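Local coordinates for histidine triad protein (Plasmodium falciparum 3D7, PDB 5CS2) that probably hydrolyses diadenosine triphosphate to AMP and ADP, as a dinucleoside triphosphate hydrolase of the histidine triad family, at residues 35-40 against 83-88; 54-59 against 87-92. All coordinates share one frame; numbering follows the deposited sequence.

Contact 1: residues 35-40 against 83-88; sequences VFITTK and NFMCYI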
loop_
_atom_site.group_PDB
_atom_site.type_symbol
_atom_site.label_atom_id
_atom_site.label_comp_id
_atom_site.label_asym_id
_atom_site.label_seq_id
_atom_site.Cartn_x
_atom_site.Cartn_y
_atom_site.Cartn_z
ATOM N N VAL A 35 -18.442 9.825 -2.985
ATOM C CA VAL A 35 -17.088 10.013 -3.504
ATOM C C VAL A 35 -16.547 11.349 -2.988
ATOM O O VAL A 35 -17.189 12.370 -3.169
ATOM C CB VAL A 35 -17.053 9.947 -5.048
ATOM C CG1 VAL A 35 -15.659 10.245 -5.595
ATOM C CG2 VAL A 35 -17.564 8.587 -5.549
ATOM N N PHE A 36 -15.383 11.335 -2.384
ATOM C CA PHE A 36 -14.799 12.592 -1.867
ATOM C C PHE A 36 -13.634 13.111 -2.723
ATOM O O PHE A 36 -13.210 14.253 -2.538
ATOM C CB PHE A 36 -14.419 12.440 -0.399
ATOM C CG PHE A 36 -13.603 11.202 -0.100
ATOM C CD1 PHE A 36 -12.247 11.144 -0.426
ATOM C CD2 PHE A 36 -14.184 10.102 0.524
ATOM C CE1 PHE A 36 -11.494 9.983 -0.170
ATOM C CE2 PHE A 36 -13.419 8.966 0.829
ATOM C CZ PHE A 36 -12.088 8.904 0.462
ATOM N N ILE A 37 -13.054 12.273 -3.629
ATOM C CA ILE A 37 -11.967 12.737 -4.471
ATOM C C ILE A 37 -11.887 11.865 -5.720
ATOM O O ILE A 37 -12.082 10.657 -5.623
ATOM C CB ILE A 37 -10.584 12.742 -3.711
ATOM C CG1 ILE A 37 -9.483 13.462 -4.526
ATOM C CG2 ILE A 37 -10.140 11.308 -3.306
ATOM C CD1 ILE A 37 -8.227 13.938 -3.652
ATOM N N THR A 38 -11.539 12.478 -6.839
ATOM C CA THR A 38 -11.282 11.846 -8.118
ATOM C C THR A 38 -9.952 12.377 -8.616
ATOM O O THR A 38 -9.696 13.583 -8.539
ATOM C CB THR A 38 -12.439 12.122 -9.121
ATOM O OG1 THR A 38 -13.664 11.754 -8.490
ATOM C CG2 THR A 38 -12.286 11.342 -10.420
ATOM N N THR A 39 -9.088 11.462 -9.115
ATOM C CA THR A 39 -7.756 11.770 -9.635
ATOM C C THR A 39 -7.694 11.300 -11.085
ATOM O O THR A 39 -8.706 10.835 -11.621
ATOM C CB THR A 39 -6.651 11.148 -8.732
ATOM O OG1 THR A 39 -6.672 9.736 -8.948
ATOM C CG2 THR A 39 -6.858 11.453 -7.246
ATOM N N LYS A 40 -6.519 11.403 -11.711
ATOM C CA LYS A 40 -6.319 10.992 -13.094
ATOM C C LYS A 40 -6.682 9.513 -13.299
ATOM O O LYS A 40 -7.266 9.182 -14.325
ATOM C CB LYS A 40 -4.865 11.259 -13.522
ATOM C CG LYS A 40 -4.597 11.009 -15.007
ATOM C CD LYS A 40 -3.200 11.455 -15.415
ATOM C CE LYS A 40 -2.952 11.250 -16.890
ATOM N NZ LYS A 40 -1.655 11.840 -17.319
ATOM N N ASN A 83 -1.380 8.070 0.469
ATOM C CA ASN A 83 -0.552 8.868 1.396
ATOM C C ASN A 83 -1.258 10.211 1.702
ATOM O O ASN A 83 -1.394 10.569 2.876
ATOM C CB ASN A 83 0.833 9.087 0.795
ATOM C CG ASN A 83 1.807 9.589 1.816
ATOM O OD1 ASN A 83 1.978 10.795 1.989
ATOM N ND2 ASN A 83 2.505 8.683 2.457
ATOM N N PHE A 84 -1.764 10.886 0.652
ATOM C CA PHE A 84 -2.508 12.149 0.766
ATOM C C PHE A 84 -3.728 11.952 1.668
ATOM O O PHE A 84 -3.986 12.788 2.540
ATOM C CB PHE A 84 -2.932 12.651 -0.618
ATOM C CG PHE A 84 -3.798 13.899 -0.581
ATOM C CD1 PHE A 84 -3.235 15.148 -0.311
ATOM C CD2 PHE A 84 -5.180 13.810 -0.731
ATOM C CE1 PHE A 84 -4.032 16.299 -0.267
ATOM C CE2 PHE A 84 -5.986 14.961 -0.636
ATOM C CZ PHE A 84 -5.400 16.197 -0.434
ATOM N N MET A 85 -4.517 10.846 1.457
ATOM C CA MET A 85 -5.711 10.611 2.262
ATOM C C MET A 85 -5.414 10.269 3.712
ATOM O O MET A 85 -6.180 10.662 4.577
ATOM C CB MET A 85 -6.633 9.562 1.617
ATOM C CG MET A 85 -7.324 10.069 0.360
ATOM S SD MET A 85 -8.205 11.687 0.552
ATOM C CE MET A 85 -9.137 11.408 1.910
ATOM N N CYS A 86 -4.255 9.623 4.014
ATOM C CA CYS A 86 -3.885 9.399 5.407
ATOM C C CYS A 86 -3.615 10.738 6.075
ATOM O O CYS A 86 -3.996 10.920 7.226
ATOM C CB CYS A 86 -2.687 8.472 5.527
ATOM S SG CYS A 86 -3.085 6.772 5.126
ATOM N N TYR A 87 -3.029 11.681 5.337
ATOM C CA TYR A 87 -2.806 13.042 5.859
ATOM C C TYR A 87 -4.150 13.728 6.169
ATOM O O TYR A 87 -4.366 14.173 7.295
ATOM C CB TYR A 87 -1.986 13.866 4.871
ATOM C CG TYR A 87 -1.741 15.299 5.307
ATOM C CD1 TYR A 87 -0.809 15.600 6.304
ATOM C CD2 TYR A 87 -2.460 16.350 4.747
ATOM C CE1 TYR A 87 -0.559 16.919 6.686
ATOM C CE2 TYR A 87 -2.246 17.670 5.151
ATOM C CZ TYR A 87 -1.282 17.948 6.105
ATOM O OH TYR A 87 -1.043 19.248 6.478
ATOM N N ILE A 88 -5.086 13.728 5.197
ATOM C CA ILE A 88 -6.417 14.338 5.382
ATOM C C ILE A 88 -7.179 13.705 6.528
ATOM O O ILE A 88 -7.669 14.422 7.401
ATOM C CB ILE A 88 -7.222 14.248 4.040
ATOM C CG1 ILE A 88 -6.554 15.066 2.898
ATOM C CG2 ILE A 88 -8.700 14.647 4.257
ATOM C CD1 ILE A 88 -6.307 16.639 3.170
#
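The helix-on-sheet core of the HIT domain holds this contact, where Phe36 and Ile37 of the edge strand 35-38 meet Phe84 and Met85 of helix 72-93. The two backbones stay well apart. Their axes come no closer than 11.7 Å, so side chains alone span the gap. Phe36 and Met85 reach for each other from opposite directions. Met85 CE lies 3.5 Å from Phe36 CE1, and its approach to the ring is oblique. The sulfur takes part as well, in a Met-aromatic contact: Met85 SD is 4.9 Å from the centroid of the Phe36 ring and 65° off the ring normal. Bends at chi2 and chi3 fold the Met85 chain and bring its methyl up to CE1 of Phe36. Next to this pair, Ile37 CD1 comes to 3.9 Å from Phe84 CE2. Ile37 CG1 stands anti to the backbone N (chi1 -170°), while its other branch, CG2, is 4.3 Å from Met85 SD. Within the helix, Ile88 CG1 lies over one face of the Phe84 ring, toward its rim. Ile191 of helix 181-199 touches both Phe36 and Met85, and Phe199 meets Phe84 edge-to-face. All four residues are buried, and no hydrogen bond crosses between the segments. Strand and helix are therefore joined here by dispersion and sulfur-aromatic contacts alone.

Contact 2: residues 54-59 against 87-92; sequences GHILLT and YIMGNL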
loop_
_atom_site.group_PDB
_atom_site.type_symbol
_atom_site.label_atom_id
_atom_site.label_comp_id
_atom_site.label_asym_id
_atom_site.label_seq_id
_atom_site.Cartn_x
_atom_site.Cartn_y
_atom_site.Cartn_z
ATOM N N GLY A 54 -14.476 6.434 9.896
ATOM C CA GLY A 54 -13.505 6.995 8.963
ATOM C C GLY A 54 -12.908 6.001 7.986
ATOM O O GLY A 54 -12.082 6.385 7.162
ATOM N N HIS A 55 -13.394 4.763 8.005
ATOM C CA HIS A 55 -12.960 3.703 7.066
ATOM C C HIS A 55 -13.330 4.114 5.649
ATOM O O HIS A 55 -14.512 4.280 5.323
ATOM C CB HIS A 55 -13.642 2.375 7.437
ATOM C CG HIS A 55 -13.186 1.158 6.674
ATOM N ND1 HIS A 55 -13.530 -0.116 7.102
ATOM C CD2 HIS A 55 -12.459 1.054 5.538
ATOM C CE1 HIS A 55 -12.998 -0.948 6.219
ATOM N NE2 HIS A 55 -12.325 -0.296 5.273
ATOM N N ILE A 56 -12.314 4.343 4.817
ATOM C CA ILE A 56 -12.486 4.758 3.436
ATOM C C ILE A 56 -11.841 3.772 2.473
ATOM O O ILE A 56 -10.980 2.981 2.866
ATOM C CB ILE A 56 -11.997 6.189 3.178
ATOM C CG1 ILE A 56 -10.497 6.309 3.584
ATOM C CG2 ILE A 56 -12.892 7.213 3.989
ATOM C CD1 ILE A 56 -9.804 7.514 3.028
ATOM N N LEU A 57 -12.241 3.867 1.217
ATOM C CA LEU A 57 -11.730 3.001 0.144
ATOM C C LEU A 57 -11.183 3.828 -0.987
ATOM O O LEU A 57 -11.777 4.851 -1.339
ATOM C CB LEU A 57 -12.883 2.107 -0.375
ATOM C CG LEU A 57 -13.558 1.228 0.685
ATOM C CD1 LEU A 57 -14.883 0.696 0.203
ATOM C CD2 LEU A 57 -12.630 0.132 1.172
ATOM N N LEU A 58 -10.080 3.368 -1.603
ATOM C CA LEU A 58 -9.516 4.007 -2.794
ATOM C C LEU A 58 -9.508 2.953 -3.885
ATOM O O LEU A 58 -9.138 1.813 -3.604
ATOM C CB LEU A 58 -8.074 4.483 -2.592
ATOM C CG LEU A 58 -7.799 5.369 -1.368
ATOM C CD1 LEU A 58 -6.399 5.915 -1.443
ATOM C CD2 LEU A 58 -8.728 6.556 -1.290
ATOM N N THR A 59 -9.929 3.311 -5.101
ATOM C CA THR A 59 -9.929 2.307 -6.163
ATOM C C THR A 59 -9.544 2.942 -7.465
ATOM O O THR A 59 -9.522 4.175 -7.571
ATOM C CB THR A 59 -11.275 1.541 -6.203
ATOM O OG1 THR A 59 -11.134 0.365 -7.019
ATOM C CG2 THR A 59 -12.385 2.354 -6.768
ATOM N N TYR A 87 -3.029 11.681 5.337
ATOM C CA TYR A 87 -2.806 13.042 5.859
ATOM C C TYR A 87 -4.150 13.728 6.169
ATOM O O TYR A 87 -4.366 14.173 7.295
ATOM C CB TYR A 87 -1.986 13.866 4.871
ATOM C CG TYR A 87 -1.741 15.299 5.307
ATOM C CD1 TYR A 87 -0.809 15.600 6.304
ATOM C CD2 TYR A 87 -2.460 16.350 4.747
ATOM C CE1 TYR A 87 -0.559 16.919 6.686
ATOM C CE2 TYR A 87 -2.246 17.670 5.151
ATOM C CZ TYR A 87 -1.282 17.948 6.105
ATOM O OH TYR A 87 -1.043 19.248 6.478
ATOM N N ILE A 88 -5.086 13.728 5.197
ATOM C CA ILE A 88 -6.417 14.338 5.382
ATOM C C ILE A 88 -7.179 13.705 6.528
ATOM O O ILE A 88 -7.669 14.422 7.401
ATOM C CB ILE A 88 -7.222 14.248 4.040
ATOM C CG1 ILE A 88 -6.554 15.066 2.898
ATOM C CG2 ILE A 88 -8.700 14.647 4.257
ATOM C CD1 ILE A 88 -6.307 16.639 3.170
ATOM N N MET A 89 -7.312 12.355 6.524
ATOM C CA MET A 89 -8.043 11.631 7.555
ATOM C C MET A 89 -7.419 11.834 8.930
ATOM O O MET A 89 -8.143 11.862 9.931
ATOM C CB MET A 89 -8.213 10.141 7.224
ATOM C CG MET A 89 -8.911 9.867 5.885
ATOM S SD MET A 89 -10.565 10.616 5.725
ATOM C CE MET A 89 -11.485 9.542 6.690
ATOM N N GLY A 90 -6.091 11.967 8.953
ATOM C CA GLY A 90 -5.337 12.216 10.172
ATOM C C GLY A 90 -5.782 13.515 10.801
ATOM O O GLY A 90 -6.109 13.542 11.987
ATOM N N ASN A 91 -5.873 14.564 9.973
ATOM C CA ASN A 91 -6.341 15.888 10.386
ATOM C C ASN A 91 -7.825 15.896 10.784
ATOM O O ASN A 91 -8.168 16.541 11.775
ATOM C CB ASN A 91 -6.053 16.909 9.314
ATOM C CG ASN A 91 -4.583 17.165 9.066
ATOM O OD1 ASN A 91 -3.706 16.748 9.822
ATOM N ND2 ASN A 91 -4.278 17.874 7.990
ATOM N N LEU A 92 -8.696 15.148 10.057
ATOM C CA LEU A 92 -10.141 15.094 10.339
ATOM C C LEU A 92 -10.564 14.235 11.531
ATOM O O LEU A 92 -11.479 14.627 12.263
ATOM C CB LEU A 92 -10.933 14.636 9.086
ATOM C CG LEU A 92 -11.025 15.603 7.924
ATOM C CD1 LEU A 92 -11.666 14.917 6.732
ATOM C CD2 LEU A 92 -11.855 16.861 8.300
#
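Met89 brings helix 72-93 onto Gly54, just before strand 56-60 in the antiparallel sheet of the HIT domain, and onto Ile56, the first residue of that strand. Along the helix, Tyr87 comes first and turns to other neighbours. One face of its ring carries Asn91 ND2 from the next turn, and the ring also stacks with Tyr5. Ile88 follows and packs on Phe199. Met89 then makes the whole contact with segment 54-59. Its CG is 3.8 Å from Ile56 CD1, and the two side chains run alongside one another, pointing opposite ways. Bends at chi2 (-57°) and chi3 (-76°) turn the end of the chain back along Ile56, where Met89 CE lies 3.8 Å from Ile56 CG2. Leu92, one turn further on, packs on Ile191 and Tyr194 of helix 181-199; Ile191 also touches Met89. Just before the strand, His55 NE2 is hydrogen-bonded to ND1 of His118, a predicted substrate-binding residue, while Ile56 faces the helix. No hydrogen bond joins the two segments. Within segment 54-59, the closest atom to the methionine methyl is a backbone carbonyl oxygen: Gly54 O is 3.2 Å from Met89 CE.

After helix 4-11 and a small hairpin, the chain enters the five-stranded sheet at strand 35-38, passes through strand 42-46 and reaches strand 56-60 before it forms helix 72-93. Contact 1 closes the longer loop, from the edge strand to the middle of this helix. Contact 2 starts later in the sheet and ends further along the helix, so the two loops cross. Both contacts lie on the same helix and share Tyr87 and Ile88. They also touch directly: Phe36 CE2 is 3.7 Å from Ile56 CG2, and Met85 CB is 4.0 Å from Ile56 CD1. Together they tie an edge and the centre of the sheet to one helix.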